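Local coordinates for putative uncharacterized protein (Jonesia denitrificans, PDB 4KTB) that is of unknown function but belongs to the Nudix hydrolase superfamily and may hydrolyse diadenosine tetraphosphate asymmetrically, at residues A[90-93]-A[94-97]; A[177-180]-A[181-184]; A[81-85]-A[86-90]. All coordinates share one frame; numbering follows the deposited sequence.

Interaction 1 (A[90-93]-A[94-97]); sequences VRHI and EKDL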
ATOM      1  N   VAL A  90      -5.282 -11.196  15.520  1.00  8.27           N
ATOM      2  CA  VAL A  90      -4.784 -11.577  16.831  1.00  9.93           C
ATOM      3  C   VAL A  90      -5.272 -12.974  17.194  1.00 11.63           C
ATOM      4  O   VAL A  90      -4.497 -13.838  17.604  1.00 13.92           O
ATOM      5  CB  VAL A  90      -5.280 -10.602  17.890  1.00 11.10           C
ATOM      6  CG1 VAL A  90      -4.946 -11.117  19.265  1.00 11.87           C
ATOM      7  CG2 VAL A  90      -4.678  -9.212  17.670  1.00 12.35           C
ATOM      8  N   ARG A  91      -6.568 -13.189  17.022  1.00  9.40           N
ATOM      9  CA  ARG A  91      -7.190 -14.457  17.365  1.00  8.59           C
ATOM     10  C   ARG A  91      -6.592 -15.618  16.591  1.00 11.48           C
ATOM     11  O   ARG A  91      -6.404 -16.696  17.130  1.00  9.22           O
ATOM     12  CB  ARG A  91      -8.691 -14.371  17.104  1.00  8.41           C
ATOM     13  CG  ARG A  91      -9.441 -15.617  17.455  1.00 14.58           C
ATOM     14  CD  ARG A  91     -10.941 -15.383  17.425  1.00 15.69           C
ATOM     15  NE  ARG A  91     -11.394 -14.961  16.105  1.00 15.54           N
ATOM     16  CZ  ARG A  91     -11.692 -15.799  15.123  1.00 15.00           C
ATOM     17  NH1 ARG A  91     -11.574 -17.107  15.314  1.00 12.96           N
ATOM     18  NH2 ARG A  91     -12.105 -15.323  13.957  1.00 16.11           N
ATOM     19  N   HIS A  92      -6.280 -15.404  15.322  1.00  8.00           N
ATOM     20  CA  HIS A  92      -5.835 -16.518  14.486  1.00 10.02           C
ATOM     21  C   HIS A  92      -4.377 -16.821  14.745  1.00 10.68           C
ATOM     22  O   HIS A  92      -3.940 -17.962  14.636  1.00 14.66           O
ATOM     23  CB  HIS A  92      -6.125 -16.263  12.993  1.00  8.58           C
ATOM     24  CG  HIS A  92      -7.563 -16.460  12.625  1.00  9.24           C
ATOM     25  ND1 HIS A  92      -8.156 -17.703  12.586  1.00 13.37           N
ATOM     26  CD2 HIS A  92      -8.539 -15.570  12.309  1.00  8.96           C
ATOM     27  CE1 HIS A  92      -9.430 -17.575  12.257  1.00 16.56           C
ATOM     28  NE2 HIS A  92      -9.688 -16.291  12.084  1.00  7.02           N
ATOM     29  N   ILE A  93      -3.628 -15.791  15.119  1.00 10.87           N
ATOM     30  CA  ILE A  93      -2.232 -15.980  15.485  1.00 11.53           C
ATOM     31  C   ILE A  93      -2.105 -16.792  16.774  1.00 14.91           C
ATOM     32  O   ILE A  93      -1.315 -17.735  16.854  1.00 15.36           O
ATOM     33  CB  ILE A  93      -1.509 -14.630  15.632  1.00 13.08           C
ATOM     34  CG1 ILE A  93      -1.404 -13.934  14.278  1.00 13.91           C
ATOM     35  CG2 ILE A  93      -0.114 -14.814  16.203  1.00 15.32           C
ATOM     36  CD1 ILE A  93      -0.285 -14.476  13.398  1.00 16.16           C
ATOM     37  N   GLU A  94      -2.883 -16.424  17.785  1.00 13.00           N
ATOM     38  CA  GLU A  94      -2.885 -17.155  19.042  1.00 14.52           C
ATOM     39  C   GLU A  94      -3.304 -18.602  18.794  1.00 15.55           C
ATOM     40  O   GLU A  94      -2.672 -19.533  19.279  1.00 13.95           O
ATOM     41  CB  GLU A  94      -3.860 -16.480  20.005  1.00 15.96           C
ATOM     42  CG  GLU A  94      -3.605 -16.759  21.454  1.00 23.73           C
ATOM     43  CD  GLU A  94      -4.353 -17.968  21.950  1.00 30.68           C
ATOM     44  OE1 GLU A  94      -5.317 -18.384  21.276  1.00 33.67           O
ATOM     45  OE2 GLU A  94      -3.987 -18.504  23.020  1.00 33.01           O
ATOM     46  N   LYS A  95      -4.364 -18.768  18.010  1.00 16.41           N
ATOM     47  CA  LYS A  95      -4.946 -20.073  17.696  1.00 17.64           C
ATOM     48  C   LYS A  95      -3.984 -21.058  17.034  1.00 16.44           C
ATOM     49  O   LYS A  95      -4.031 -22.252  17.319  1.00 15.22           O
ATOM     50  CB  LYS A  95      -6.187 -19.887  16.810  1.00 20.87           C
ATOM     51  CG  LYS A  95      -6.806 -21.169  16.287  1.00 20.89           C
ATOM     52  CD  LYS A  95      -8.142 -20.881  15.617  1.00 24.05           C
ATOM     53  CE  LYS A  95      -8.637 -22.094  14.861  1.00 24.05           C
ATOM     54  NZ  LYS A  95      -7.574 -22.580  13.943  1.00 26.53           N
ATOM     55  N   ASP A  96      -3.116 -20.570  16.154  1.00 14.66           N
ATOM     56  CA  ASP A  96      -2.211 -21.457  15.410  1.00 15.01           C
ATOM     57  C   ASP A  96      -0.806 -21.562  16.029  1.00 17.06           C
ATOM     58  O   ASP A  96      -0.126 -22.574  15.870  1.00 19.64           O
ATOM     59  CB  ASP A  96      -2.106 -21.005  13.934  1.00 14.07           C
ATOM     60  CG  ASP A  96      -3.173 -21.630  13.036  1.00 15.97           C
ATOM     61  OD1 ASP A  96      -3.520 -22.810  13.236  1.00 16.19           O
ATOM     62  OD2 ASP A  96      -3.662 -20.942  12.116  1.00 18.13           O
ATOM     63  N   LEU A  97      -0.384 -20.515  16.739  1.00 15.46           N
ATOM     64  CA  LEU A  97       1.024 -20.376  17.142  1.00 15.90           C
ATOM     65  C   LEU A  97       1.225 -20.247  18.645  1.00 17.11           C
ATOM     66  O   LEU A  97       2.357 -20.102  19.121  1.00 16.06           O
ATOM     67  CB  LEU A  97       1.661 -19.159  16.468  1.00 13.51           C
ATOM     68  CG  LEU A  97       1.750 -19.160  14.941  1.00 10.95           C
ATOM     69  CD1 LEU A  97       2.472 -17.916  14.466  1.00 10.60           C
ATOM     70  CD2 LEU A  97       2.454 -20.433  14.450  1.00 13.35           C
TER
HETATM   71  O   HOH W   1      -6.819 -20.186  12.097  1.00 10.41           O
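V90 and E94 start the overlap of two consecutive turns in helix 85-97, the helix of the Nudix box. In sequence the box is degenerate: R91 keeps the arginine of the canonical REUXEE pattern, while H92, K95 and D96 fall where glutamates are usual. V90 O receives E94 N at 3.1 Å with an N-H...O angle of 172°, a nearly straight i to i+4 bond. R91 takes up K95 N through its carbonyl. Its NE forms a salt bridge with E83, as expected of the Nudix arginine, and one guanidinium face has H92 CD2 3.9 Å above it, toward the rim. H92 is held at both ring nitrogens. NE2 is hydrogen-bonded to the carbonyl of R78, whereas ND1 lies 2.9 Å from a water oxygen that accepts a bond from K95 NZ at 3.1 Å and donates one to D96 OD2 at 3.2 Å. Three side chains from adjacent turns therefore share one water. The K95 chain runs extended from a trans first torsion (chi1 174°) and bends only at its last bond, which brings NZ back to that water; the K95 side chain is about 4 Å from a bound sodium ion. D96 OD1 is taken by N152 ND2, so its two carboxylate oxygens have different partners. I93 faces the strands instead, with L97, the two packing beside A44 and P46 of strand 39-49. Its carbonyl accepts L97 N at 2.9 Å, and I93 CG2 comes within 4.4 Å of L97 CD1.

Interaction 2 (A[177-180]-A[181-184]); sequences DMLL and KQAL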
ATOM      1  N   ASP A 177       0.684 -20.983  -2.106  1.00 11.72           N
ATOM      2  CA  ASP A 177       2.084 -20.876  -2.485  1.00 12.73           C
ATOM      3  C   ASP A 177       2.288 -19.546  -3.187  1.00 12.61           C
ATOM      4  O   ASP A 177       3.283 -18.866  -2.966  1.00 16.57           O
ATOM      5  CB  ASP A 177       2.527 -22.040  -3.367  1.00 13.49           C
ATOM      6  CG  ASP A 177       1.590 -22.286  -4.512  1.00 23.29           C
ATOM      7  OD1 ASP A 177       0.366 -22.121  -4.329  1.00 23.09           O
ATOM      8  OD2 ASP A 177       2.070 -22.654  -5.603  1.00 23.46           O
HETATM    9  N   MSE A 178       1.331 -19.161  -4.017  0.62 11.57           N
HETATM   10  CA  MSE A 178       1.419 -17.885  -4.710  0.62 13.37           C
HETATM   11  C   MSE A 178       1.259 -16.709  -3.754  0.62 14.40           C
HETATM   12  O   MSE A 178       1.965 -15.703  -3.860  0.62 15.52           O
HETATM   13  CB  MSE A 178       0.358 -17.798  -5.795  0.62 12.13           C
HETATM   14  CG  MSE A 178       0.315 -16.450  -6.479  0.62 10.90           C
HETATM   15 SE   MSE A 178       2.046 -15.881  -7.201  0.62 20.23          SE
HETATM   16  CE  MSE A 178       2.547 -17.459  -8.258  0.62 20.46           C
ATOM     17  N   LEU A 179       0.317 -16.833  -2.826  1.00 12.63           N
ATOM     18  CA  LEU A 179       0.103 -15.782  -1.837  1.00 13.28           C
ATOM     19  C   LEU A 179       1.385 -15.581  -1.031  1.00 13.95           C
ATOM     20  O   LEU A 179       1.753 -14.452  -0.689  1.00 13.01           O
ATOM     21  CB  LEU A 179      -1.068 -16.132  -0.921  1.00 10.59           C
ATOM     22  CG  LEU A 179      -1.411 -15.094   0.146  1.00  7.86           C
ATOM     23  CD1 LEU A 179      -1.655 -13.747  -0.477  1.00  7.51           C
ATOM     24  CD2 LEU A 179      -2.637 -15.546   0.922  1.00  7.58           C
ATOM     25  N   LEU A 180       2.084 -16.678  -0.762  1.00  9.87           N
ATOM     26  CA  LEU A 180       3.357 -16.598  -0.068  1.00 12.96           C
ATOM     27  C   LEU A 180       4.383 -15.803  -0.892  1.00 13.59           C
ATOM     28  O   LEU A 180       5.127 -14.978  -0.355  1.00 15.84           O
ATOM     29  CB  LEU A 180       3.864 -18.002   0.248  1.00 16.00           C
ATOM     30  CG  LEU A 180       5.322 -18.114   0.668  1.00 11.86           C
ATOM     31  CD1 LEU A 180       5.576 -17.327   1.946  1.00 11.46           C
ATOM     32  CD2 LEU A 180       5.690 -19.582   0.834  1.00 12.79           C
ATOM     33  N   LYS A 181       4.402 -16.042  -2.198  1.00 14.28           N
ATOM     34  CA  LYS A 181       5.315 -15.331  -3.085  1.00 15.98           C
ATOM     35  C   LYS A 181       4.971 -13.856  -3.182  1.00 14.06           C
ATOM     36  O   LYS A 181       5.852 -12.997  -3.222  1.00 13.68           O
ATOM     37  CB  LYS A 181       5.281 -15.941  -4.479  1.00 16.77           C
ATOM     38  CG  LYS A 181       5.867 -17.325  -4.561  1.00 18.88           C
ATOM     39  CD  LYS A 181       6.067 -17.694  -6.010  1.00 20.83           C
ATOM     40  CE  LYS A 181       5.405 -19.021  -6.325  1.00 24.48           C
ATOM     41  NZ  LYS A 181       5.507 -19.392  -7.769  1.00 24.32           N
ATOM     42  N   GLN A 182       3.684 -13.568  -3.250  1.00 10.15           N
ATOM     43  CA  GLN A 182       3.239 -12.186  -3.191  1.00 15.94           C
ATOM     44  C   GLN A 182       3.697 -11.536  -1.894  1.00 14.01           C
ATOM     45  O   GLN A 182       4.070 -10.377  -1.884  1.00 11.99           O
ATOM     46  CB  GLN A 182       1.713 -12.110  -3.302  1.00 14.58           C
ATOM     47  CG  GLN A 182       1.172 -12.520  -4.647  1.00 13.30           C
ATOM     48  CD  GLN A 182      -0.337 -12.577  -4.665  1.00 11.64           C
ATOM     49  OE1 GLN A 182      -0.929 -13.654  -4.595  1.00 11.73           O
ATOM     50  NE2 GLN A 182      -0.973 -11.408  -4.750  1.00 14.81           N
ATOM     51  N   ALA A 183       3.687 -12.297  -0.803  1.00 16.56           N
ATOM     52  CA  ALA A 183       4.055 -11.755   0.505  1.00 15.08           C
ATOM     53  C   ALA A 183       5.544 -11.445   0.547  1.00 14.04           C
ATOM     54  O   ALA A 183       5.958 -10.385   1.026  1.00  9.59           O
ATOM     55  CB  ALA A 183       3.659 -12.725   1.628  1.00 15.05           C
ATOM     56  N   LEU A 184       6.339 -12.371   0.023  1.00 10.44           N
ATOM     57  CA  LEU A 184       7.777 -12.183  -0.097  1.00 14.54           C
ATOM     58  C   LEU A 184       8.111 -11.058  -1.057  1.00 17.39           C
ATOM     59  O   LEU A 184       9.031 -10.279  -0.812  1.00 19.78           O
ATOM     60  CB  LEU A 184       8.432 -13.470  -0.598  1.00 14.41           C
ATOM     61  CG  LEU A 184       8.382 -14.609   0.406  1.00 13.80           C
ATOM     62  CD1 LEU A 184       8.889 -15.879  -0.237  1.00 13.33           C
ATOM     63  CD2 LEU A 184       9.219 -14.254   1.625  1.00 14.71           C
TER
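L184 sets its branch point beside one methyl of L180 a turn earlier in the same helix: L184 CG is 4.2 Å from L180 CD1, and the two side chains cross obliquely. The same CG rests 3.4 Å from L180 O, the carbonyl that accepts L184 N. This follows from the first torsion of L184 (chi1 -68°), which puts CG beside its own backbone N and points the branch back along the helix. K181 has the same first torsion, and its CG lies 3.4 Å from D177 O. Its NZ nevertheless stays 5.2 Å from D177 OD2, too far for a salt bridge, though the opposite charges may still attract weakly. The tip of M178, a selenomethionine with two conformers, crosses K181 at about a right angle, but that overlap is doubtful in detail. Q182 runs extended past the M178 carbonyl, with CG 3.4 Å from M178 O, while Q182 N makes the straight helical bond to that oxygen, 2.8 Å long with an N-H...O angle of 168°. This is plain packing within helix 176-186, whose faces have different neighbours. L180 and K181 meet L169 of helix 166-170; Q182 packs on G188 of a neighbouring subunit; and L179 fits against A115 and Y117 of strand 113-118 and F126 of strand 126-127.

Interaction 3 (A[81-85]-A[86-90]); sequences YHERV and RDALV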
ATOM      1  N   TYR A  81     -18.478 -12.318  12.933  1.00 11.20           N
ATOM      2  CA  TYR A  81     -19.449 -11.249  12.921  1.00 15.42           C
ATOM      3  C   TYR A  81     -19.138 -10.351  14.101  1.00 17.29           C
ATOM      4  O   TYR A  81     -18.844 -10.837  15.191  1.00 21.39           O
ATOM      5  CB  TYR A  81     -20.855 -11.825  13.038  1.00 17.38           C
ATOM      6  CG  TYR A  81     -21.909 -10.785  13.299  1.00 19.40           C
ATOM      7  CD1 TYR A  81     -22.398  -9.999  12.273  1.00 19.71           C
ATOM      8  CD2 TYR A  81     -22.415 -10.587  14.572  1.00 21.89           C
ATOM      9  CE1 TYR A  81     -23.363  -9.042  12.507  1.00 19.44           C
ATOM     10  CE2 TYR A  81     -23.381  -9.633  14.818  1.00 22.14           C
ATOM     11  CZ  TYR A  81     -23.849  -8.865  13.781  1.00 20.29           C
ATOM     12  OH  TYR A  81     -24.809  -7.917  14.009  1.00 19.23           O
ATOM     13  N   HIS A  82     -19.161  -9.043  13.862  1.00 13.58           N
ATOM     14  CA  HIS A  82     -18.838  -8.047  14.879  1.00 10.67           C
ATOM     15  C   HIS A  82     -17.432  -8.211  15.464  1.00 10.08           C
ATOM     16  O   HIS A  82     -17.173  -7.769  16.576  1.00  8.99           O
ATOM     17  CB  HIS A  82     -19.883  -8.075  15.989  1.00  9.57           C
ATOM     18  CG  HIS A  82     -20.332  -6.722  16.432  1.00 11.70           C
ATOM     19  ND1 HIS A  82     -19.532  -5.884  17.180  1.00 14.29           N
ATOM     20  CD2 HIS A  82     -21.497  -6.063  16.248  1.00 13.31           C
ATOM     21  CE1 HIS A  82     -20.189  -4.768  17.432  1.00 19.15           C
ATOM     22  NE2 HIS A  82     -21.384  -4.844  16.878  1.00 11.10           N
ATOM     23  N   GLU A  83     -16.530  -8.837  14.709  1.00 10.58           N
ATOM     24  CA  GLU A  83     -15.132  -8.933  15.109  1.00  7.71           C
ATOM     25  C   GLU A  83     -14.319  -8.058  14.167  1.00 21.61           C
ATOM     26  O   GLU A  83     -14.402  -8.237  12.952  1.00 18.93           O
ATOM     27  CB  GLU A  83     -14.643 -10.379  15.002  1.00 13.14           C
ATOM     28  CG  GLU A  83     -13.127 -10.540  14.916  1.00 14.13           C
ATOM     29  CD  GLU A  83     -12.691 -12.003  14.929  1.00 11.95           C
ATOM     30  OE1 GLU A  83     -12.988 -12.737  13.961  1.00 12.32           O
ATOM     31  OE2 GLU A  83     -12.052 -12.429  15.913  1.00 12.06           O
ATOM     32  N   ARG A  84     -13.543  -7.111  14.696  1.00  7.36           N
ATOM     33  CA  ARG A  84     -12.647  -6.320  13.837  1.00  6.96           C
ATOM     34  C   ARG A  84     -11.596  -7.190  13.146  1.00  6.48           C
ATOM     35  O   ARG A  84     -11.192  -8.217  13.665  1.00  6.95           O
ATOM     36  CB  ARG A  84     -11.924  -5.233  14.625  1.00  7.42           C
ATOM     37  CG  ARG A  84     -12.842  -4.203  15.243  1.00 12.75           C
ATOM     38  CD  ARG A  84     -12.013  -3.085  15.869  1.00 10.52           C
ATOM     39  NE  ARG A  84     -10.964  -3.623  16.737  1.00 11.67           N
ATOM     40  CZ  ARG A  84      -9.960  -2.919  17.251  1.00 12.74           C
ATOM     41  NH1 ARG A  84      -9.065  -3.526  18.019  1.00 16.97           N
ATOM     42  NH2 ARG A  84      -9.849  -1.620  17.003  1.00 11.31           N
ATOM     43  N   VAL A  85     -11.149  -6.764  11.971  1.00 12.06           N
ATOM     44  CA  VAL A  85     -10.169  -7.543  11.221  1.00 10.00           C
ATOM     45  C   VAL A  85      -8.871  -7.726  11.995  1.00  8.23           C
ATOM     46  O   VAL A  85      -8.365  -8.835  12.094  1.00  6.61           O
ATOM     47  CB  VAL A  85      -9.874  -6.906   9.840  1.00 12.62           C
ATOM     48  CG1 VAL A  85      -8.749  -7.660   9.118  1.00  9.49           C
ATOM     49  CG2 VAL A  85     -11.122  -6.911   8.990  1.00  5.11           C
ATOM     50  N   ARG A  86      -8.350  -6.636  12.557  1.00  7.81           N
ATOM     51  CA  ARG A  86      -7.076  -6.687  13.271  1.00 10.10           C
ATOM     52  C   ARG A  86      -7.178  -7.626  14.469  1.00 13.79           C
ATOM     53  O   ARG A  86      -6.189  -8.248  14.856  1.00 15.77           O
ATOM     54  CB  ARG A  86      -6.606  -5.286  13.700  1.00  7.05           C
ATOM     55  CG  ARG A  86      -7.457  -4.606  14.766  1.00  7.58           C
ATOM     56  CD  ARG A  86      -6.911  -3.201  15.070  1.00  8.14           C
ATOM     57  NE  ARG A  86      -6.816  -2.371  13.861  1.00 10.01           N
ATOM     58  CZ  ARG A  86      -5.684  -1.938  13.304  1.00 10.76           C
ATOM     59  NH1 ARG A  86      -5.731  -1.198  12.204  1.00  8.33           N
ATOM     60  NH2 ARG A  86      -4.508  -2.233  13.842  1.00  9.82           N
ATOM     61  N   ASP A  87      -8.388  -7.742  15.027  1.00 13.31           N
ATOM     62  CA  ASP A  87      -8.667  -8.643  16.149  1.00 13.06           C
ATOM     63  C   ASP A  87      -8.756 -10.101  15.691  1.00 12.01           C
ATOM     64  O   ASP A  87      -8.325 -11.009  16.394  1.00  9.60           O
ATOM     65  CB  ASP A  87      -9.988  -8.269  16.841  1.00 11.32           C
ATOM     66  CG  ASP A  87      -9.901  -6.974  17.622  1.00 13.58           C
ATOM     67  OD1 ASP A  87      -8.811  -6.656  18.133  1.00  9.28           O
ATOM     68  OD2 ASP A  87     -10.937  -6.279  17.729  1.00 15.76           O
ATOM     69  N   ALA A  88      -9.363 -10.315  14.529  1.00 10.34           N
ATOM     70  CA  ALA A  88      -9.333 -11.636  13.903  1.00 12.06           C
ATOM     71  C   ALA A  88      -7.888 -12.062  13.672  1.00 12.17           C
ATOM     72  O   ALA A  88      -7.559 -13.236  13.784  1.00 10.50           O
ATOM     73  CB  ALA A  88     -10.093 -11.630  12.592  1.00  6.21           C
ATOM     74  N   LEU A  89      -7.022 -11.103  13.357  1.00  6.50           N
ATOM     75  CA  LEU A  89      -5.614 -11.417  13.147  1.00  8.64           C
ATOM     76  C   LEU A  89      -5.020 -11.929  14.450  1.00 11.38           C
ATOM     77  O   LEU A  89      -4.348 -12.960  14.491  1.00 14.60           O
ATOM     78  CB  LEU A  89      -4.842 -10.182  12.681  1.00  8.42           C
ATOM     79  CG  LEU A  89      -5.081  -9.727  11.249  1.00  6.81           C
ATOM     80  CD1 LEU A  89      -4.364  -8.415  11.048  1.00  6.06           C
ATOM     81  CD2 LEU A  89      -4.595 -10.785  10.246  1.00  5.83           C
ATOM     82  N   VAL A  90      -5.282 -11.196  15.520  1.00  8.27           N
ATOM     83  CA  VAL A  90      -4.784 -11.577  16.831  1.00  9.93           C
ATOM     84  C   VAL A  90      -5.272 -12.974  17.194  1.00 11.63           C
ATOM     85  O   VAL A  90      -4.497 -13.838  17.604  1.00 13.92           O
ATOM     86  CB  VAL A  90      -5.280 -10.602  17.890  1.00 11.10           C
ATOM     87  CG1 VAL A  90      -4.946 -11.117  19.265  1.00 11.87           C
ATOM     88  CG2 VAL A  90      -4.678  -9.212  17.670  1.00 12.35           C
TER
HETATM   89  O   HOH W   2     -13.156  -7.270  17.407  1.00  7.97           O
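D87 OD2 is gripped by R84 NE at 2.8 Å (N-H...O 168°), more weakly by R84 NH1, and by a water that donates to it. This salt bridge closes the first turn of the Nudix-box helix, in the loop-to-helix part of that motif, and R84 stands at the N-cap position. The arginine holds the carboxylate side-on: NE goes to OD2 and NH1 to D87 OD1, 3.1 Å away. The bonds lie near the guanidinium plane, but the guanidinium and carboxylate planes are 45° apart. The same water accepts a hydrogen bond from R84 N, tying the backbone ahead of the helix to the aspartate, and NH2 of R84 forms a salt bridge with D54 of a neighbouring subunit. R86 crosses above: with its CG between backbone N and carbonyl carbon (chi1 68°), its CD sits 3.5 Å over one face of the R84 guanidinium. Its own guanidinium leads on to the carbonyls of A107 and of S52 in that neighbouring subunit, so both arginines serve the subunit interface. On the backbone, R84 O accepts A88 N at 2.9 Å. E83 extends its carboxylate alongside A88; OE1, which is also bonded to the backbone N of M80, ends 3.4 Å from A88 CB.

Interactions 1 and 3 are successive parts of helix 85-97: they share V90, their centres are 11 Å apart, and E83 OE2 of interaction 3 meets R91 NE of interaction 1 at 2.6 Å. That salt bridge ties the loop before the helix to its middle. Interaction 2 belongs to helix 176-186 on the other side of the chain's centre; its nearest atoms are about 12 Å from interaction 1 and about 11 Å from interaction 3. Distance from the bound sodium ion sets them apart: the side chain of K95 in interaction 1 is about 4 Å from the ion, whereas the side chains of A88 in interaction 3 and L179 in interaction 2 are about 11 and 12 Å from it.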